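Local coordinates for protein nickel-dependent hydrogenase large subunit (Allochromatium vinosum, PDB 3MYR) that is the large subunit of a heterodimeric [NiFe] hydrogenase, carrying the nickel-iron centre that oxidises hydrogen and passes the electrons to an acceptor, at residues Leu490-Val495 / Ala502-Val507; Met483-Gly488 / Val507-Trp512; Arg39-Ile44 / Gln58-Val63. All coordinates share one frame; numbering follows the deposited sequence.

Contact 1 (Leu490-Val495 / Ala502-Val507); sequences LGHWIV and ANYQAV. With MG (magnesium ion), chain O.
V495 O takes two backbone N-H groups, A502 N at 2.7 Å and the longer N503 N, so that two residues stand opposite one: a classic beta bulge. N503 O accepts from V495 N, and N503 CB lies 4.0 Å from V495 CB on the face that also carries W493. Y504 leaves by the other face. With its CG anti to the backbone N (chi1 -163°), the ring reaches diagonally over the neighbouring strand: CD1 lies against I494 CG1 at 3.8 Å, and Y504 OH is hydrogen-bonded to H492 ND1 at 2.7 Å, near the imidazole plane. The two ring planes are turned 69° apart. Y504 OH also bonds S72, and H492 NE2 bonds H68, so both imidazole nitrogens are held and the ring's rotation is fixed. Q505 exchanges backbone bonds with W493, while its OE1 accepts from a water bound to magnesium and its NE2 bonds T350 OG1. A506 sets CB 3.8 Å from H492 CD2 and gives its carbonyl O to the magnesium ion at 2.1 Å, beside E42 and H561. V507 pairs with G491, and its CG2 touches W493 CZ3 at 3.7 Å; the indole NE1 bonds L318 O. Residues 488-497 and 500-507 form an antiparallel beta hairpin, with a magnesium ligand near the end of its second strand.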
loop_
_atom_site.group_PDB
_atom_site.type_symbol
_atom_site.label_atom_id
_atom_site.label_comp_id
_atom_site.label_asym_id
_atom_site.label_seq_id
_atom_site.Cartn_x
_atom_site.Cartn_y
_atom_site.Cartn_z
ATOM N N LEU B 490 -12.664 2.108 -4.928
ATOM C CA LEU B 490 -12.522 0.919 -4.112
ATOM C C LEU B 490 -13.898 0.714 -3.540
ATOM O O LEU B 490 -14.510 1.687 -3.078
ATOM C CB LEU B 490 -11.543 1.167 -2.913
ATOM C CG LEU B 490 -11.588 0.171 -1.731
ATOM C CD1 LEU B 490 -11.086 -1.198 -2.184
ATOM C CD2 LEU B 490 -10.616 0.624 -0.575
ATOM N N GLY B 491 -14.390 -0.528 -3.552
ATOM C CA GLY B 491 -15.669 -0.835 -2.918
ATOM C C GLY B 491 -15.551 -2.173 -2.169
ATOM O O GLY B 491 -14.865 -3.104 -2.680
ATOM N N HIS B 492 -16.231 -2.287 -1.009
ATOM C CA HIS B 492 -16.358 -3.522 -0.293
ATOM C C HIS B 492 -17.851 -3.771 -0.229
ATOM O O HIS B 492 -18.583 -2.936 0.310
ATOM C CB HIS B 492 -15.832 -3.406 1.126
ATOM C CG HIS B 492 -14.333 -3.322 1.213
ATOM N ND1 HIS B 492 -13.654 -3.506 2.388
ATOM C CD2 HIS B 492 -13.387 -3.123 0.259
ATOM C CE1 HIS B 492 -12.353 -3.394 2.171
ATOM N NE2 HIS B 492 -12.165 -3.207 0.877
ATOM N N TRP B 493 -18.304 -4.914 -0.760
ATOM C CA TRP B 493 -19.735 -5.231 -0.652
ATOM C C TRP B 493 -19.889 -6.299 0.432
ATOM O O TRP B 493 -19.233 -7.347 0.357
ATOM C CB TRP B 493 -20.218 -5.782 -1.985
ATOM C CG TRP B 493 -20.472 -4.730 -3.016
ATOM C CD1 TRP B 493 -21.713 -4.285 -3.425
ATOM C CD2 TRP B 493 -19.508 -4.080 -3.867
ATOM N NE1 TRP B 493 -21.566 -3.379 -4.441
ATOM C CE2 TRP B 493 -20.230 -3.215 -4.716
ATOM C CE3 TRP B 493 -18.080 -4.051 -3.908
ATOM C CZ2 TRP B 493 -19.602 -2.401 -5.669
ATOM C CZ3 TRP B 493 -17.450 -3.269 -4.858
ATOM C CH2 TRP B 493 -18.208 -2.434 -5.730
ATOM N N ILE B 494 -20.718 -6.044 1.435
ATOM C CA ILE B 494 -20.862 -7.026 2.546
ATOM C C ILE B 494 -22.309 -7.517 2.625
ATOM O O ILE B 494 -23.254 -6.743 2.460
ATOM C CB ILE B 494 -20.447 -6.445 3.890
ATOM C CG1 ILE B 494 -20.489 -7.504 4.999
ATOM C CG2 ILE B 494 -21.352 -5.233 4.273
ATOM C CD1 ILE B 494 -19.874 -6.975 6.365
ATOM N N VAL B 495 -22.469 -8.784 2.957
ATOM C CA VAL B 495 -23.777 -9.303 3.235
ATOM C C VAL B 495 -23.717 -9.911 4.600
ATOM O O VAL B 495 -22.842 -10.772 4.872
ATOM C CB VAL B 495 -24.179 -10.398 2.167
ATOM C CG1 VAL B 495 -25.497 -11.067 2.498
ATOM C CG2 VAL B 495 -24.174 -9.777 0.765
ATOM N N ALA B 502 -21.838 -13.158 5.778
ATOM C CA ALA B 502 -22.251 -14.237 4.892
ATOM C C ALA B 502 -21.516 -14.118 3.548
ATOM O O ALA B 502 -21.162 -15.111 2.933
ATOM C CB ALA B 502 -23.768 -14.181 4.644
ATOM N N ASN B 503 -21.277 -12.907 3.095
ATOM C CA ASN B 503 -20.391 -12.712 1.955
ATOM C C ASN B 503 -19.668 -11.398 2.167
ATOM O O ASN B 503 -20.236 -10.414 2.697
ATOM C CB ASN B 503 -21.195 -12.640 0.625
ATOM C CG ASN B 503 -20.319 -12.949 -0.610
ATOM O OD1 ASN B 503 -19.129 -13.261 -0.463
ATOM N ND2 ASN B 503 -20.885 -12.804 -1.824
ATOM N N TYR B 504 -18.462 -11.332 1.638
ATOM C CA TYR B 504 -17.736 -10.096 1.646
ATOM C C TYR B 504 -16.929 -10.088 0.343
ATOM O O TYR B 504 -16.058 -10.933 0.115
ATOM C CB TYR B 504 -16.834 -10.054 2.890
ATOM C CG TYR B 504 -16.337 -8.653 3.221
ATOM C CD1 TYR B 504 -16.787 -7.975 4.380
ATOM C CD2 TYR B 504 -15.417 -8.001 2.386
ATOM C CE1 TYR B 504 -16.304 -6.728 4.717
ATOM C CE2 TYR B 504 -14.940 -6.736 2.729
ATOM C CZ TYR B 504 -15.389 -6.118 3.931
ATOM O OH TYR B 504 -15.006 -4.819 4.256
ATOM N N GLN B 505 -17.135 -9.092 -0.492
ATOM C CA GLN B 505 -16.375 -9.084 -1.734
ATOM C C GLN B 505 -15.718 -7.699 -1.918
ATOM O O GLN B 505 -16.401 -6.655 -1.897
ATOM C CB GLN B 505 -17.371 -9.394 -2.919
ATOM C CG GLN B 505 -17.821 -10.860 -2.878
ATOM C CD GLN B 505 -16.645 -11.791 -3.268
ATOM O OE1 GLN B 505 -15.895 -11.490 -4.209
ATOM N NE2 GLN B 505 -16.581 -12.958 -2.668
ATOM N N ALA B 506 -14.433 -7.689 -2.180
ATOM C CA ALA B 506 -13.761 -6.425 -2.457
ATOM C C ALA B 506 -13.496 -6.344 -3.946
ATOM O O ALA B 506 -13.031 -7.300 -4.545
ATOM C CB ALA B 506 -12.405 -6.301 -1.672
ATOM N N VAL B 507 -13.752 -5.178 -4.527
ATOM C CA VAL B 507 -13.265 -4.885 -5.865
ATOM C C VAL B 507 -12.433 -3.627 -5.712
ATOM O O VAL B 507 -12.916 -2.575 -5.311
ATOM C CB VAL B 507 -14.408 -4.628 -6.854
ATOM C CG1 VAL B 507 -13.840 -4.480 -8.263
ATOM C CG2 VAL B 507 -15.494 -5.773 -6.775
HETATM MG MG MG O . -12.385 -9.331 -4.815
HETATM O O HOH W 1 -14.292 -9.722 -5.493
HETATM O O HOH W 2 -11.806 -8.766 -6.744
HETATM O O HOH W 3 -11.861 -11.348 -5.326
#

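Contact 2 (Met483-Gly488 / Val507-Trp512); sequences MEAPRG and VVPSTW. With NFV (Ni-Fe oxidized active center), chain N.
R487 puts CG anti to its carbonyl carbon (chi1 -67°) and runs extended to NE, while S510 sets OG beside its own backbone N (chi1 -71°); these torsions bring NH1 and OG to the two iron-bound cyanides, which the backbone N of each residue also holds. R487 N donates to N2 of the nickel-iron centre at 2.8 Å, and NH1 adds a weak bond to the same nitrogen, at the edge of the guanidinium. S510 N and OG both bond N3, OG at 2.9 Å. R487 NH2 forms salt bridges with D553 and D103, and R487 CD packs 3.1 Å from O4 of the centre. An alanine here would probably leave both aspartates without their mate, lose the weak NH1 bond to N2 and open a gap over O4. P509 packs against the type I turn A485-G488: its CB lies 3.3 Å from R487 C. P509 CG rests on G488 O and, farther off, on A485 CB. G488, at phi 136°, has backbone angles that call for glycine, and a CB there would be tight against P509. The turn links strand 476-485 to strand 488-497, P509 and S510 open helix 509-514 after strand 500-507, and V67 and H68 of helix 67-80 touch P486 and V508.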
loop_
_atom_site.group_PDB
_atom_site.type_symbol
_atom_site.label_atom_id
_atom_site.label_comp_id
_atom_site.label_asym_id
_atom_site.label_seq_id
_atom_site.Cartn_x
_atom_site.Cartn_y
_atom_site.Cartn_z
ATOM N N MET B 483 -14.895 4.158 -1.553
ATOM C CA MET B 483 -13.822 5.078 -1.205
ATOM C C MET B 483 -13.067 5.379 -2.504
ATOM O O MET B 483 -13.101 4.561 -3.431
ATOM C CB MET B 483 -12.906 4.421 -0.203
ATOM C CG MET B 483 -11.488 4.861 -0.423
ATOM S SD MET B 483 -10.724 4.775 1.119
ATOM C CE MET B 483 -9.791 6.299 1.153
ATOM N N GLU B 484 -12.427 6.538 -2.590
ATOM C CA GLU B 484 -11.480 6.796 -3.684
ATOM C C GLU B 484 -10.137 6.592 -3.017
ATOM O O GLU B 484 -9.722 7.419 -2.214
ATOM C CB GLU B 484 -11.617 8.236 -4.212
ATOM C CG GLU B 484 -12.762 8.458 -5.293
ATOM C CD GLU B 484 -12.565 7.670 -6.643
ATOM O OE1 GLU B 484 -11.399 7.401 -7.107
ATOM O OE2 GLU B 484 -13.612 7.343 -7.257
ATOM N N ALA B 485 -9.523 5.440 -3.246
ATOM C CA ALA B 485 -8.208 5.136 -2.663
ATOM C C ALA B 485 -7.163 5.821 -3.584
ATOM O O ALA B 485 -7.509 6.204 -4.703
ATOM C CB ALA B 485 -8.007 3.607 -2.646
ATOM N N PRO B 486 -5.926 6.063 -3.102
ATOM C CA PRO B 486 -4.936 6.660 -4.048
ATOM C C PRO B 486 -4.822 6.017 -5.451
ATOM O O PRO B 486 -4.519 6.722 -6.402
ATOM C CB PRO B 486 -3.583 6.511 -3.303
ATOM C CG PRO B 486 -4.020 6.567 -1.850
ATOM C CD PRO B 486 -5.314 5.751 -1.779
ATOM N N ARG B 487 -5.079 4.709 -5.582
ATOM C CA ARG B 487 -5.050 4.080 -6.894
ATOM C C ARG B 487 -6.386 4.076 -7.632
ATOM O O ARG B 487 -6.414 3.768 -8.798
ATOM C CB ARG B 487 -4.412 2.691 -6.828
ATOM C CG ARG B 487 -2.931 2.794 -6.487
ATOM C CD ARG B 487 -2.351 1.513 -5.828
ATOM N NE ARG B 487 -0.979 1.848 -5.384
ATOM C CZ ARG B 487 -0.663 2.532 -4.271
ATOM N NH1 ARG B 487 -1.550 2.975 -3.349
ATOM N NH2 ARG B 487 0.548 2.905 -4.137
ATOM N N GLY B 488 -7.470 4.504 -6.986
ATOM C CA GLY B 488 -8.742 4.694 -7.685
ATOM C C GLY B 488 -9.913 4.109 -6.845
ATOM O O GLY B 488 -9.775 3.846 -5.625
ATOM N N VAL B 507 -13.752 -5.178 -4.527
ATOM C CA VAL B 507 -13.265 -4.885 -5.865
ATOM C C VAL B 507 -12.433 -3.627 -5.712
ATOM O O VAL B 507 -12.916 -2.575 -5.311
ATOM C CB VAL B 507 -14.408 -4.628 -6.854
ATOM C CG1 VAL B 507 -13.840 -4.480 -8.263
ATOM C CG2 VAL B 507 -15.494 -5.773 -6.775
ATOM N N VAL B 508 -11.187 -3.739 -6.119
ATOM C CA VAL B 508 -10.121 -2.837 -5.659
ATOM C C VAL B 508 -9.552 -2.096 -6.918
ATOM O O VAL B 508 -9.639 -2.626 -8.036
ATOM C CB VAL B 508 -9.054 -3.681 -4.915
ATOM C CG1 VAL B 508 -8.016 -2.790 -4.275
ATOM C CG2 VAL B 508 -9.789 -4.488 -3.789
ATOM N N PRO B 509 -9.056 -0.867 -6.756
ATOM C CA PRO B 509 -8.616 -0.140 -7.968
ATOM C C PRO B 509 -7.652 -0.893 -8.910
ATOM O O PRO B 509 -7.886 -0.956 -10.120
ATOM C CB PRO B 509 -8.026 1.177 -7.423
ATOM C CG PRO B 509 -8.023 1.045 -5.915
ATOM C CD PRO B 509 -9.091 0.027 -5.576
ATOM N N SER B 510 -6.659 -1.579 -8.363
ATOM C CA SER B 510 -5.727 -2.275 -9.238
ATOM C C SER B 510 -6.388 -3.540 -9.781
ATOM O O SER B 510 -5.940 -4.010 -10.797
ATOM C CB SER B 510 -4.411 -2.605 -8.526
ATOM O OG SER B 510 -3.708 -1.397 -8.346
ATOM N N THR B 511 -7.476 -4.046 -9.160
ATOM C CA THR B 511 -8.295 -5.094 -9.836
ATOM C C THR B 511 -8.820 -4.587 -11.169
ATOM O O THR B 511 -8.626 -5.217 -12.197
ATOM C CB THR B 511 -9.474 -5.655 -8.968
ATOM O OG1 THR B 511 -9.008 -5.816 -7.622
ATOM C CG2 THR B 511 -9.921 -7.030 -9.516
ATOM N N TRP B 512 -9.480 -3.429 -11.162
ATOM C CA TRP B 512 -9.927 -2.800 -12.421
ATOM C C TRP B 512 -8.776 -2.639 -13.393
ATOM O O TRP B 512 -8.877 -3.075 -14.564
ATOM C CB TRP B 512 -10.479 -1.362 -12.131
ATOM C CG TRP B 512 -11.797 -1.388 -11.415
ATOM C CD1 TRP B 512 -12.005 -1.226 -10.088
ATOM C CD2 TRP B 512 -13.093 -1.564 -12.016
ATOM N NE1 TRP B 512 -13.361 -1.255 -9.807
ATOM C CE2 TRP B 512 -14.051 -1.482 -10.974
ATOM C CE3 TRP B 512 -13.537 -1.778 -13.343
ATOM C CZ2 TRP B 512 -15.445 -1.603 -11.205
ATOM C CZ3 TRP B 512 -14.919 -1.914 -13.584
ATOM C CH2 TRP B 512 -15.874 -1.807 -12.513
HETATM FE FE NFV N . -4.756 -0.142 -2.897
HETATM NI NI NFV N . -2.195 -1.503 -2.079
HETATM C C1 NFV N . -6.309 -0.074 -2.648
HETATM O O1 NFV N . -7.533 0.040 -2.488
HETATM C C2 NFV N . -4.767 1.736 -3.224
HETATM N N2 NFV N . -4.794 2.905 -3.409
HETATM C C3 NFV N . -4.969 -0.544 -4.726
HETATM N N3 NFV N . -5.108 -0.820 -5.856
HETATM O O4 NFV N . -2.793 -0.115 -3.204
#

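Contact 3 (Arg39-Ile44 / Gln58-Val63); sequences RGIETI and QRICGV. With MG (magnesium ion), chain O.
R39 meets the 58-63 loop through its guanidinium. CB points toward the loop; CG stands anti to the carbonyl carbon, and the bend at chi3 (-62°) turns NE and CZ so that the two terminal nitrogens face successive carbonyls. CZ comes 3.6 Å from I60 O. NH1 donates to R59 O at 3.0 Å, with that oxygen tilted 19° from the guanidinium plane, and NH2 donates to I60 O at 2.8 Å, with an N-H...O angle of 161°. I41 CD1 covers one face of the group, 3.6 Å above its centre, and touches I60 CG1 at 3.7 Å. One charged group thus fixes two consecutive peptides directly before C61, whose SG is a nickel ligand of the active centre; C61 and C64 are the pair of the N-terminal CxxC motif of [NiFe] hydrogenase large subunits, ahead of helix 67-80. SG also accepts from V63 N. In the short helix 41-44, E42 binds the magnesium ion through OE2 at 2.0 Å, and OE1 accepts from one of its waters. R59 reaches to the interface with the small subunit HydA, bonding C147 O of that chain and touching an iron-sulfur cluster, while L119 of HydA packs on both I41 and R59.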
loop_
_atom_site.group_PDB
_atom_site.type_symbol
_atom_site.label_atom_id
_atom_site.label_comp_id
_atom_site.label_asym_id
_atom_site.label_seq_id
_atom_site.Cartn_x
_atom_site.Cartn_y
_atom_site.Cartn_z
ATOM N N ARG B 39 -4.073 -14.686 -1.666
ATOM C CA ARG B 39 -4.278 -15.058 -0.253
ATOM C C ARG B 39 -5.716 -15.537 0.080
ATOM O O ARG B 39 -5.906 -16.388 0.975
ATOM C CB ARG B 39 -3.849 -13.926 0.702
ATOM C CG ARG B 39 -2.347 -13.668 0.629
ATOM C CD ARG B 39 -1.892 -12.321 1.181
ATOM N NE ARG B 39 -2.499 -11.235 0.407
ATOM C CZ ARG B 39 -2.636 -9.978 0.837
ATOM N NH1 ARG B 39 -2.258 -9.644 2.082
ATOM N NH2 ARG B 39 -3.261 -9.089 0.051
ATOM N N GLY B 40 -6.711 -14.956 -0.599
ATOM C CA GLY B 40 -8.126 -15.382 -0.477
ATOM C C GLY B 40 -8.689 -14.817 0.833
ATOM O O GLY B 40 -9.453 -15.469 1.553
ATOM N N ILE B 41 -8.408 -13.551 1.075
ATOM C CA ILE B 41 -8.926 -12.875 2.239
ATOM C C ILE B 41 -10.476 -12.845 2.279
ATOM O O ILE B 41 -11.103 -12.903 3.354
ATOM C CB ILE B 41 -8.291 -11.462 2.334
ATOM C CG1 ILE B 41 -6.783 -11.649 2.567
ATOM C CG2 ILE B 41 -9.018 -10.598 3.508
ATOM C CD1 ILE B 41 -5.931 -10.363 2.403
ATOM N N GLU B 42 -11.109 -12.780 1.116
ATOM C CA GLU B 42 -12.577 -12.778 1.115
ATOM C C GLU B 42 -13.137 -14.042 1.771
ATOM O O GLU B 42 -14.113 -13.998 2.529
ATOM C CB GLU B 42 -13.117 -12.563 -0.314
ATOM C CG GLU B 42 -12.897 -11.114 -0.858
ATOM C CD GLU B 42 -12.819 -11.072 -2.400
ATOM O OE1 GLU B 42 -12.469 -12.154 -2.958
ATOM O OE2 GLU B 42 -13.042 -9.976 -3.039
ATOM N N THR B 43 -12.472 -15.155 1.504
ATOM C CA THR B 43 -12.867 -16.455 2.024
ATOM C C THR B 43 -12.568 -16.518 3.504
ATOM O O THR B 43 -13.409 -16.987 4.287
ATOM C CB THR B 43 -12.055 -17.505 1.282
ATOM O OG1 THR B 43 -12.474 -17.481 -0.093
ATOM C CG2 THR B 43 -12.263 -18.930 1.861
ATOM N N ILE B 44 -11.435 -15.932 3.906
ATOM C CA ILE B 44 -11.077 -15.863 5.343
ATOM C C ILE B 44 -12.129 -15.163 6.195
ATOM O O ILE B 44 -12.485 -15.630 7.306
ATOM C CB ILE B 44 -9.669 -15.305 5.511
ATOM C CG1 ILE B 44 -8.683 -16.365 4.958
ATOM C CG2 ILE B 44 -9.320 -14.977 7.053
ATOM C CD1 ILE B 44 -7.249 -15.797 4.631
ATOM N N GLN B 58 -7.878 -4.407 6.068
ATOM C CA GLN B 58 -6.788 -3.477 6.007
ATOM C C GLN B 58 -5.481 -4.158 5.577
ATOM O O GLN B 58 -4.666 -3.558 4.838
ATOM C CB GLN B 58 -6.595 -2.737 7.328
ATOM C CG GLN B 58 -5.568 -1.583 7.114
ATOM C CD GLN B 58 -5.440 -0.622 8.291
ATOM O OE1 GLN B 58 -5.567 -0.997 9.484
ATOM N NE2 GLN B 58 -5.129 0.608 7.965
ATOM N N ARG B 59 -5.278 -5.387 6.049
ATOM C CA ARG B 59 -4.092 -6.187 5.720
ATOM C C ARG B 59 -4.137 -6.775 4.306
ATOM O O ARG B 59 -3.214 -7.473 3.905
ATOM C CB ARG B 59 -3.849 -7.296 6.776
ATOM C CG ARG B 59 -3.017 -6.778 7.978
ATOM C CD ARG B 59 -3.749 -5.646 8.795
ATOM N NE ARG B 59 -3.102 -5.475 10.098
ATOM C CZ ARG B 59 -3.604 -4.752 11.092
ATOM N NH1 ARG B 59 -4.868 -4.314 11.008
ATOM N NH2 ARG B 59 -2.858 -4.491 12.190
ATOM N N ILE B 60 -5.153 -6.435 3.528
ATOM C CA ILE B 60 -5.004 -6.587 2.080
ATOM C C ILE B 60 -3.728 -5.894 1.618
ATOM O O ILE B 60 -3.022 -6.383 0.728
ATOM C CB ILE B 60 -6.261 -6.035 1.333
ATOM C CG1 ILE B 60 -7.375 -7.089 1.541
ATOM C CG2 ILE B 60 -5.933 -5.791 -0.193
ATOM C CD1 ILE B 60 -8.820 -6.565 0.995
ATOM N N CYS B 61 -3.421 -4.731 2.195
ATOM C CA CYS B 61 -2.292 -3.989 1.646
ATOM C C CYS B 61 -1.782 -2.940 2.583
ATOM O O CYS B 61 -2.553 -2.192 3.134
ATOM C CB CYS B 61 -2.621 -3.368 0.283
ATOM S SG CYS B 61 -1.098 -2.711 -0.499
ATOM N N GLY B 62 -0.474 -2.930 2.802
ATOM C CA GLY B 62 0.107 -1.956 3.686
ATOM C C GLY B 62 0.731 -0.755 2.988
ATOM O O GLY B 62 1.306 0.130 3.652
ATOM N N VAL B 63 0.655 -0.688 1.656
ATOM C CA VAL B 63 1.120 0.529 0.945
ATOM C C VAL B 63 -0.062 1.493 0.925
ATOM O O VAL B 63 0.046 2.599 1.444
ATOM C CB VAL B 63 1.551 0.242 -0.509
ATOM C CG1 VAL B 63 1.887 1.593 -1.237
ATOM C CG2 VAL B 63 2.759 -0.604 -0.459
HETATM MG MG MG O . -12.385 -9.331 -4.815
HETATM O O HOH W 3 -11.861 -11.348 -5.326
HETATM O O HOH W 1 -14.292 -9.722 -5.493
HETATM O O HOH W 2 -11.806 -8.766 -6.744
#

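From the N terminus, contact 3 comes first, closing a loop that contains most of helix 53-58 and tying helix 41-44 to the CxxC segment ahead of helix 67-80. It is complete before the other two begin. Contact 2 opens next, at the end of strand 476-485, and closes on helix 509-514; within that span lies contact 1, the hairpin of 488-497 and 500-507, with V507 common to both. L490 N and M483 O, probably hydrogen-bonded, join contacts 1 and 2 in one three-stranded sheet. Contacts 1 and 3 share the magnesium ion and its three waters, and E42 OE2 probably accepts from A506 N. Contacts 2 and 3 meet where R487 NH2 packs on V63 CG1, beside the nickel-iron centre.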